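Local coordinates for substrate-binding protein (Synechococcus sp., PDB 6WPN) that probably binds an oligosaccharide or related sugar in the periplasm, as a solute-binding protein serving transport, at residues A99-L111 / E131-V143. Sequence-based numbering, arbitrary orientation.
Sequences ASKGGLTDLTALL and EAGQIAIPWYLTV
Q134 and the D106-L107 corner are joined by two hydrogen bonds in this solute-binding protein: helix 92-99 closes in a Schellman motif with G102 as its C' residue, and the loop that follows meets the approach to strand 137-149. The backbone N of L107 donates to Q134 O at 2.9 Å, almost straight at 168°, while Q134 N returns a more bent bond of 3.2 Å to D106 OD1. A chi1 of -168° swings the D106 carboxylate away from its own N to lie beside its carbonyl carbon, where OD1 takes the Q134 amide from above the carboxylate plane; T108 OG1 binds the same oxygen on its syn side from the opposite face, and T108 N adds a weak bond. Replacing D106 by alanine removes this shared acceptor and is likely to leave Q134 N and T108 OG1 without it, with the turn into 107-110 less firmly held. G133 brings its CA up to the carboxylate, where a side chain would collide with OD2.

Apolar groups pack on both flanks. With CG1 of I135 between its backbone N and carbonyl carbon (chi1 60°), both branches face A99 and L104: CD1 touches A99 CB at 3.5 Å and L104 CD1 at 3.7 Å, and CG2 lies 4.0 Å from A99 CB. Farther along, L107 crosses I137 at about a right angle, L107 CD1 against I137 CG1, in a cluster that V315 and A318 of helix 311-321 help to cover. Q134 bends at chi2, and its NE2 is bonded to W124 O. L111 CD1 lies by Q134 CG, while its other methyl, CD2, meets I137 CD1 at 4.0 Å.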
loop_
_atom_site.group_PDB
_atom_site.type_symbol
_atom_site.label_atom_id
_atom_site.label_comp_id
_atom_site.label_asym_id
_atom_site.label_seq_id
_atom_site.Cartn_x
_atom_site.Cartn_y
_atom_site.Cartn_z
ATOM N N ALA A 99 8.418 -11.068 12.702
ATOM C CA ALA A 99 9.109 -12.331 12.472
ATOM C C ALA A 99 10.546 -12.305 12.962
ATOM O O ALA A 99 11.093 -13.358 13.304
ATOM C CB ALA A 99 9.085 -12.683 10.988
ATOM N N SER A 100 11.177 -11.130 12.994
ATOM C CA SER A 100 12.519 -11.033 13.552
ATOM C C SER A 100 12.530 -11.364 15.038
ATOM O O SER A 100 13.594 -11.651 15.596
ATOM C CB SER A 100 13.101 -9.640 13.312
ATOM O OG SER A 100 12.345 -8.644 13.979
ATOM N N LYS A 101 11.365 -11.321 15.687
ATOM C CA LYS A 101 11.222 -11.588 17.109
ATOM C C LYS A 101 10.639 -12.967 17.399
ATOM O O LYS A 101 10.240 -13.230 18.537
ATOM C CB LYS A 101 10.338 -10.508 17.741
ATOM C CG LYS A 101 11.072 -9.239 18.170
ATOM C CD LYS A 101 11.956 -8.677 17.067
ATOM C CE LYS A 101 12.452 -7.275 17.368
ATOM N NZ LYS A 101 13.526 -6.881 16.411
ATOM N N GLY A 102 10.581 -13.848 16.405
ATOM C CA GLY A 102 10.076 -15.194 16.614
ATOM C C GLY A 102 8.599 -15.290 16.932
ATOM O O GLY A 102 8.173 -16.258 17.568
ATOM N N GLY A 103 7.799 -14.325 16.490
ATOM C CA GLY A 103 6.382 -14.316 16.794
ATOM C C GLY A 103 5.461 -14.984 15.796
ATOM O O GLY A 103 4.272 -15.142 16.082
ATOM N N LEU A 104 5.958 -15.381 14.632
ATOM C CA LEU A 104 5.119 -15.982 13.606
ATOM C C LEU A 104 5.482 -17.445 13.405
ATOM O O LEU A 104 6.660 -17.814 13.420
ATOM C CB LEU A 104 5.254 -15.226 12.283
ATOM C CG LEU A 104 4.838 -13.758 12.361
ATOM C CD1 LEU A 104 4.824 -13.123 10.977
ATOM C CD2 LEU A 104 3.487 -13.626 13.050
ATOM N N THR A 105 4.460 -18.270 13.195
ATOM C CA THR A 105 4.684 -19.689 12.966
ATOM C C THR A 105 5.307 -19.897 11.596
ATOM O O THR A 105 4.888 -19.291 10.606
ATOM C CB THR A 105 3.365 -20.459 13.051
ATOM O OG1 THR A 105 2.770 -20.263 14.340
ATOM C CG2 THR A 105 3.595 -21.948 12.827
ATOM N N ASP A 106 6.322 -20.752 11.539
ATOM C CA ASP A 106 6.822 -21.218 10.253
ATOM C C ASP A 106 5.791 -22.167 9.661
ATOM O O ASP A 106 5.632 -23.298 10.131
ATOM C CB ASP A 106 8.177 -21.898 10.414
ATOM C CG ASP A 106 8.876 -22.130 9.087
ATOM O OD1 ASP A 106 8.252 -21.911 8.027
ATOM O OD2 ASP A 106 10.059 -22.522 9.103
ATOM N N LEU A 107 5.077 -21.697 8.639
ATOM C CA LEU A 107 3.961 -22.452 8.084
ATOM C C LEU A 107 4.419 -23.631 7.233
ATOM O O LEU A 107 3.624 -24.546 6.990
ATOM C CB LEU A 107 3.072 -21.517 7.257
ATOM C CG LEU A 107 2.631 -20.235 7.971
ATOM C CD1 LEU A 107 1.856 -19.335 7.035
ATOM C CD2 LEU A 107 1.804 -20.568 9.202
ATOM N N THR A 108 5.678 -23.630 6.783
ATOM C CA THR A 108 6.176 -24.707 5.930
ATOM C C THR A 108 5.906 -26.081 6.537
ATOM O O THR A 108 5.622 -27.043 5.813
ATOM C CB THR A 108 7.673 -24.519 5.674
ATOM O OG1 THR A 108 7.913 -23.196 5.178
ATOM C CG2 THR A 108 8.174 -25.528 4.656
ATOM N N ALA A 109 5.970 -26.191 7.866
ATOM C CA ALA A 109 5.718 -27.477 8.507
ATOM C C ALA A 109 4.257 -27.895 8.371
ATOM O O ALA A 109 3.958 -29.087 8.239
ATOM C CB ALA A 109 6.126 -27.419 9.979
ATOM N N LEU A 110 3.333 -26.934 8.405
ATOM C CA LEU A 110 1.910 -27.240 8.369
ATOM C C LEU A 110 1.291 -27.097 6.984
ATOM O O LEU A 110 0.178 -27.589 6.769
ATOM C CB LEU A 110 1.147 -26.344 9.350
ATOM C CG LEU A 110 1.405 -26.564 10.841
ATOM C CD1 LEU A 110 0.591 -25.576 11.649
ATOM C CD2 LEU A 110 1.079 -27.994 11.247
ATOM N N LEU A 111 1.975 -26.440 6.051
ATOM C CA LEU A 111 1.391 -26.211 4.740
ATOM C C LEU A 111 1.302 -27.527 3.970
ATOM O O LEU A 111 2.230 -28.342 4.018
ATOM C CB LEU A 111 2.215 -25.196 3.946
ATOM C CG LEU A 111 2.123 -23.728 4.372
ATOM C CD1 LEU A 111 3.160 -22.891 3.635
ATOM C CD2 LEU A 111 0.725 -23.181 4.121
ATOM N N GLU A 131 13.528 -15.070 5.784
ATOM C CA GLU A 131 14.611 -14.809 6.727
ATOM C C GLU A 131 14.316 -15.536 8.039
ATOM O O GLU A 131 15.212 -15.817 8.838
ATOM C CB GLU A 131 14.772 -13.304 6.955
ATOM C CG GLU A 131 15.100 -12.508 5.691
ATOM C CD GLU A 131 13.887 -12.265 4.803
ATOM O OE1 GLU A 131 12.760 -12.600 5.223
ATOM O OE2 GLU A 131 14.061 -11.739 3.684
ATOM N N ALA A 132 13.031 -15.838 8.231
ATOM C CA ALA A 132 12.530 -16.602 9.365
ATOM C C ALA A 132 11.693 -17.781 8.885
ATOM O O ALA A 132 10.976 -18.393 9.685
ATOM C CB ALA A 132 11.712 -15.715 10.310
ATOM N N GLY A 133 11.786 -18.114 7.600
ATOM C CA GLY A 133 10.976 -19.139 6.974
ATOM C C GLY A 133 9.736 -18.548 6.331
ATOM O O GLY A 133 9.639 -17.341 6.085
ATOM N N GLN A 134 8.771 -19.418 6.050
ATOM C CA GLN A 134 7.509 -18.987 5.453
ATOM C C GLN A 134 6.583 -18.542 6.577
ATOM O O GLN A 134 5.918 -19.362 7.214
ATOM C CB GLN A 134 6.893 -20.099 4.613
ATOM C CG GLN A 134 5.705 -19.631 3.784
ATOM C CD GLN A 134 6.129 -18.899 2.523
ATOM O OE1 GLN A 134 7.293 -18.955 2.116
ATOM N NE2 GLN A 134 5.193 -18.189 1.910
ATOM N N ILE A 135 6.529 -17.231 6.813
ATOM C CA ILE A 135 5.794 -16.677 7.945
ATOM C C ILE A 135 4.402 -16.189 7.573
ATOM O O ILE A 135 3.632 -15.816 8.473
ATOM C CB ILE A 135 6.571 -15.505 8.578
ATOM C CG1 ILE A 135 6.779 -14.418 7.518
ATOM C CG2 ILE A 135 7.894 -15.988 9.146
ATOM C CD1 ILE A 135 7.184 -13.082 8.066
ATOM N N ALA A 136 4.048 -16.177 6.292
ATOM C CA ALA A 136 2.755 -15.633 5.912
ATOM C C ALA A 136 2.302 -16.235 4.593
ATOM O O ALA A 136 3.117 -16.675 3.775
ATOM C CB ALA A 136 2.800 -14.104 5.809
ATOM N N ILE A 137 0.992 -16.245 4.406
ATOM C CA ILE A 137 0.365 -16.664 3.159
ATOM C C ILE A 137 -0.112 -15.410 2.436
ATOM O O ILE A 137 -0.773 -14.567 3.060
ATOM C CB ILE A 137 -0.808 -17.628 3.417
ATOM C CG1 ILE A 137 -0.290 -18.951 3.978
ATOM C CG2 ILE A 137 -1.615 -17.861 2.143
ATOM C CD1 ILE A 137 -1.377 -19.834 4.547
ATOM N N PRO A 138 0.204 -15.238 1.156
ATOM C CA PRO A 138 -0.259 -14.041 0.445
ATOM C C PRO A 138 -1.770 -14.045 0.303
ATOM O O PRO A 138 -2.389 -15.081 0.055
ATOM C CB PRO A 138 0.431 -14.141 -0.923
ATOM C CG PRO A 138 1.523 -15.131 -0.739
ATOM C CD PRO A 138 1.062 -16.083 0.315
ATOM N N TRP A 139 -2.361 -12.866 0.473
ATOM C CA TRP A 139 -3.796 -12.708 0.301
ATOM C C TRP A 139 -4.051 -11.906 -0.969
ATOM O O TRP A 139 -3.877 -12.424 -2.073
ATOM C CB TRP A 139 -4.415 -12.039 1.530
ATOM C CG TRP A 139 -5.909 -12.066 1.547
ATOM C CD1 TRP A 139 -6.733 -12.625 0.614
ATOM C CD2 TRP A 139 -6.761 -11.479 2.535
ATOM N NE1 TRP A 139 -8.047 -12.430 0.964
ATOM C CE2 TRP A 139 -8.090 -11.730 2.142
ATOM C CE3 TRP A 139 -6.528 -10.771 3.719
ATOM C CZ2 TRP A 139 -9.183 -11.296 2.890
ATOM C CZ3 TRP A 139 -7.618 -10.343 4.464
ATOM C CH2 TRP A 139 -8.927 -10.606 4.044
ATOM N N TYR A 140 -4.469 -10.656 -0.839
ATOM C CA TYR A 140 -4.708 -9.805 -1.993
ATOM C C TYR A 140 -3.635 -8.726 -2.090
ATOM O O TYR A 140 -2.780 -8.573 -1.214
ATOM C CB TYR A 140 -6.094 -9.162 -1.924
ATOM C CG TYR A 140 -6.256 -8.152 -0.814
ATOM C CD1 TYR A 140 -6.586 -8.551 0.471
ATOM C CD2 TYR A 140 -6.097 -6.794 -1.058
ATOM C CE1 TYR A 140 -6.747 -7.627 1.484
ATOM C CE2 TYR A 140 -6.253 -5.862 -0.046
ATOM C CZ TYR A 140 -6.579 -6.285 1.216
ATOM O OH TYR A 140 -6.738 -5.361 2.218
ATOM N N LEU A 141 -3.689 -7.975 -3.186
ATOM C CA LEU A 141 -2.727 -6.912 -3.421
ATOM C C LEU A 141 -3.371 -5.819 -4.265
ATOM O O LEU A 141 -4.338 -6.052 -4.994
ATOM C CB LEU A 141 -1.444 -7.461 -4.056
ATOM C CG LEU A 141 -1.585 -8.115 -5.423
ATOM C CD1 LEU A 141 -1.653 -7.087 -6.518
ATOM C CD2 LEU A 141 -0.397 -9.048 -5.639
ATOM N N THR A 142 -2.827 -4.611 -4.135
ATOM C CA THR A 142 -3.329 -3.435 -4.827
ATOM C C THR A 142 -2.195 -2.759 -5.574
ATOM O O THR A 142 -1.106 -2.574 -5.021
ATOM C CB THR A 142 -3.941 -2.410 -3.856
ATOM O OG1 THR A 142 -2.904 -1.865 -3.035
ATOM C CG2 THR A 142 -4.951 -3.054 -2.942
ATOM N N VAL A 143 -2.436 -2.443 -6.840
ATOM C CA VAL A 143 -1.568 -1.571 -7.619
ATOM C C VAL A 143 -2.306 -0.249 -7.767
ATOM O O VAL A 143 -3.335 -0.179 -8.453
ATOM C CB VAL A 143 -1.224 -2.178 -8.984
ATOM C CG1 VAL A 143 -0.335 -1.233 -9.769
ATOM C CG2 VAL A 143 -0.553 -3.533 -8.802
#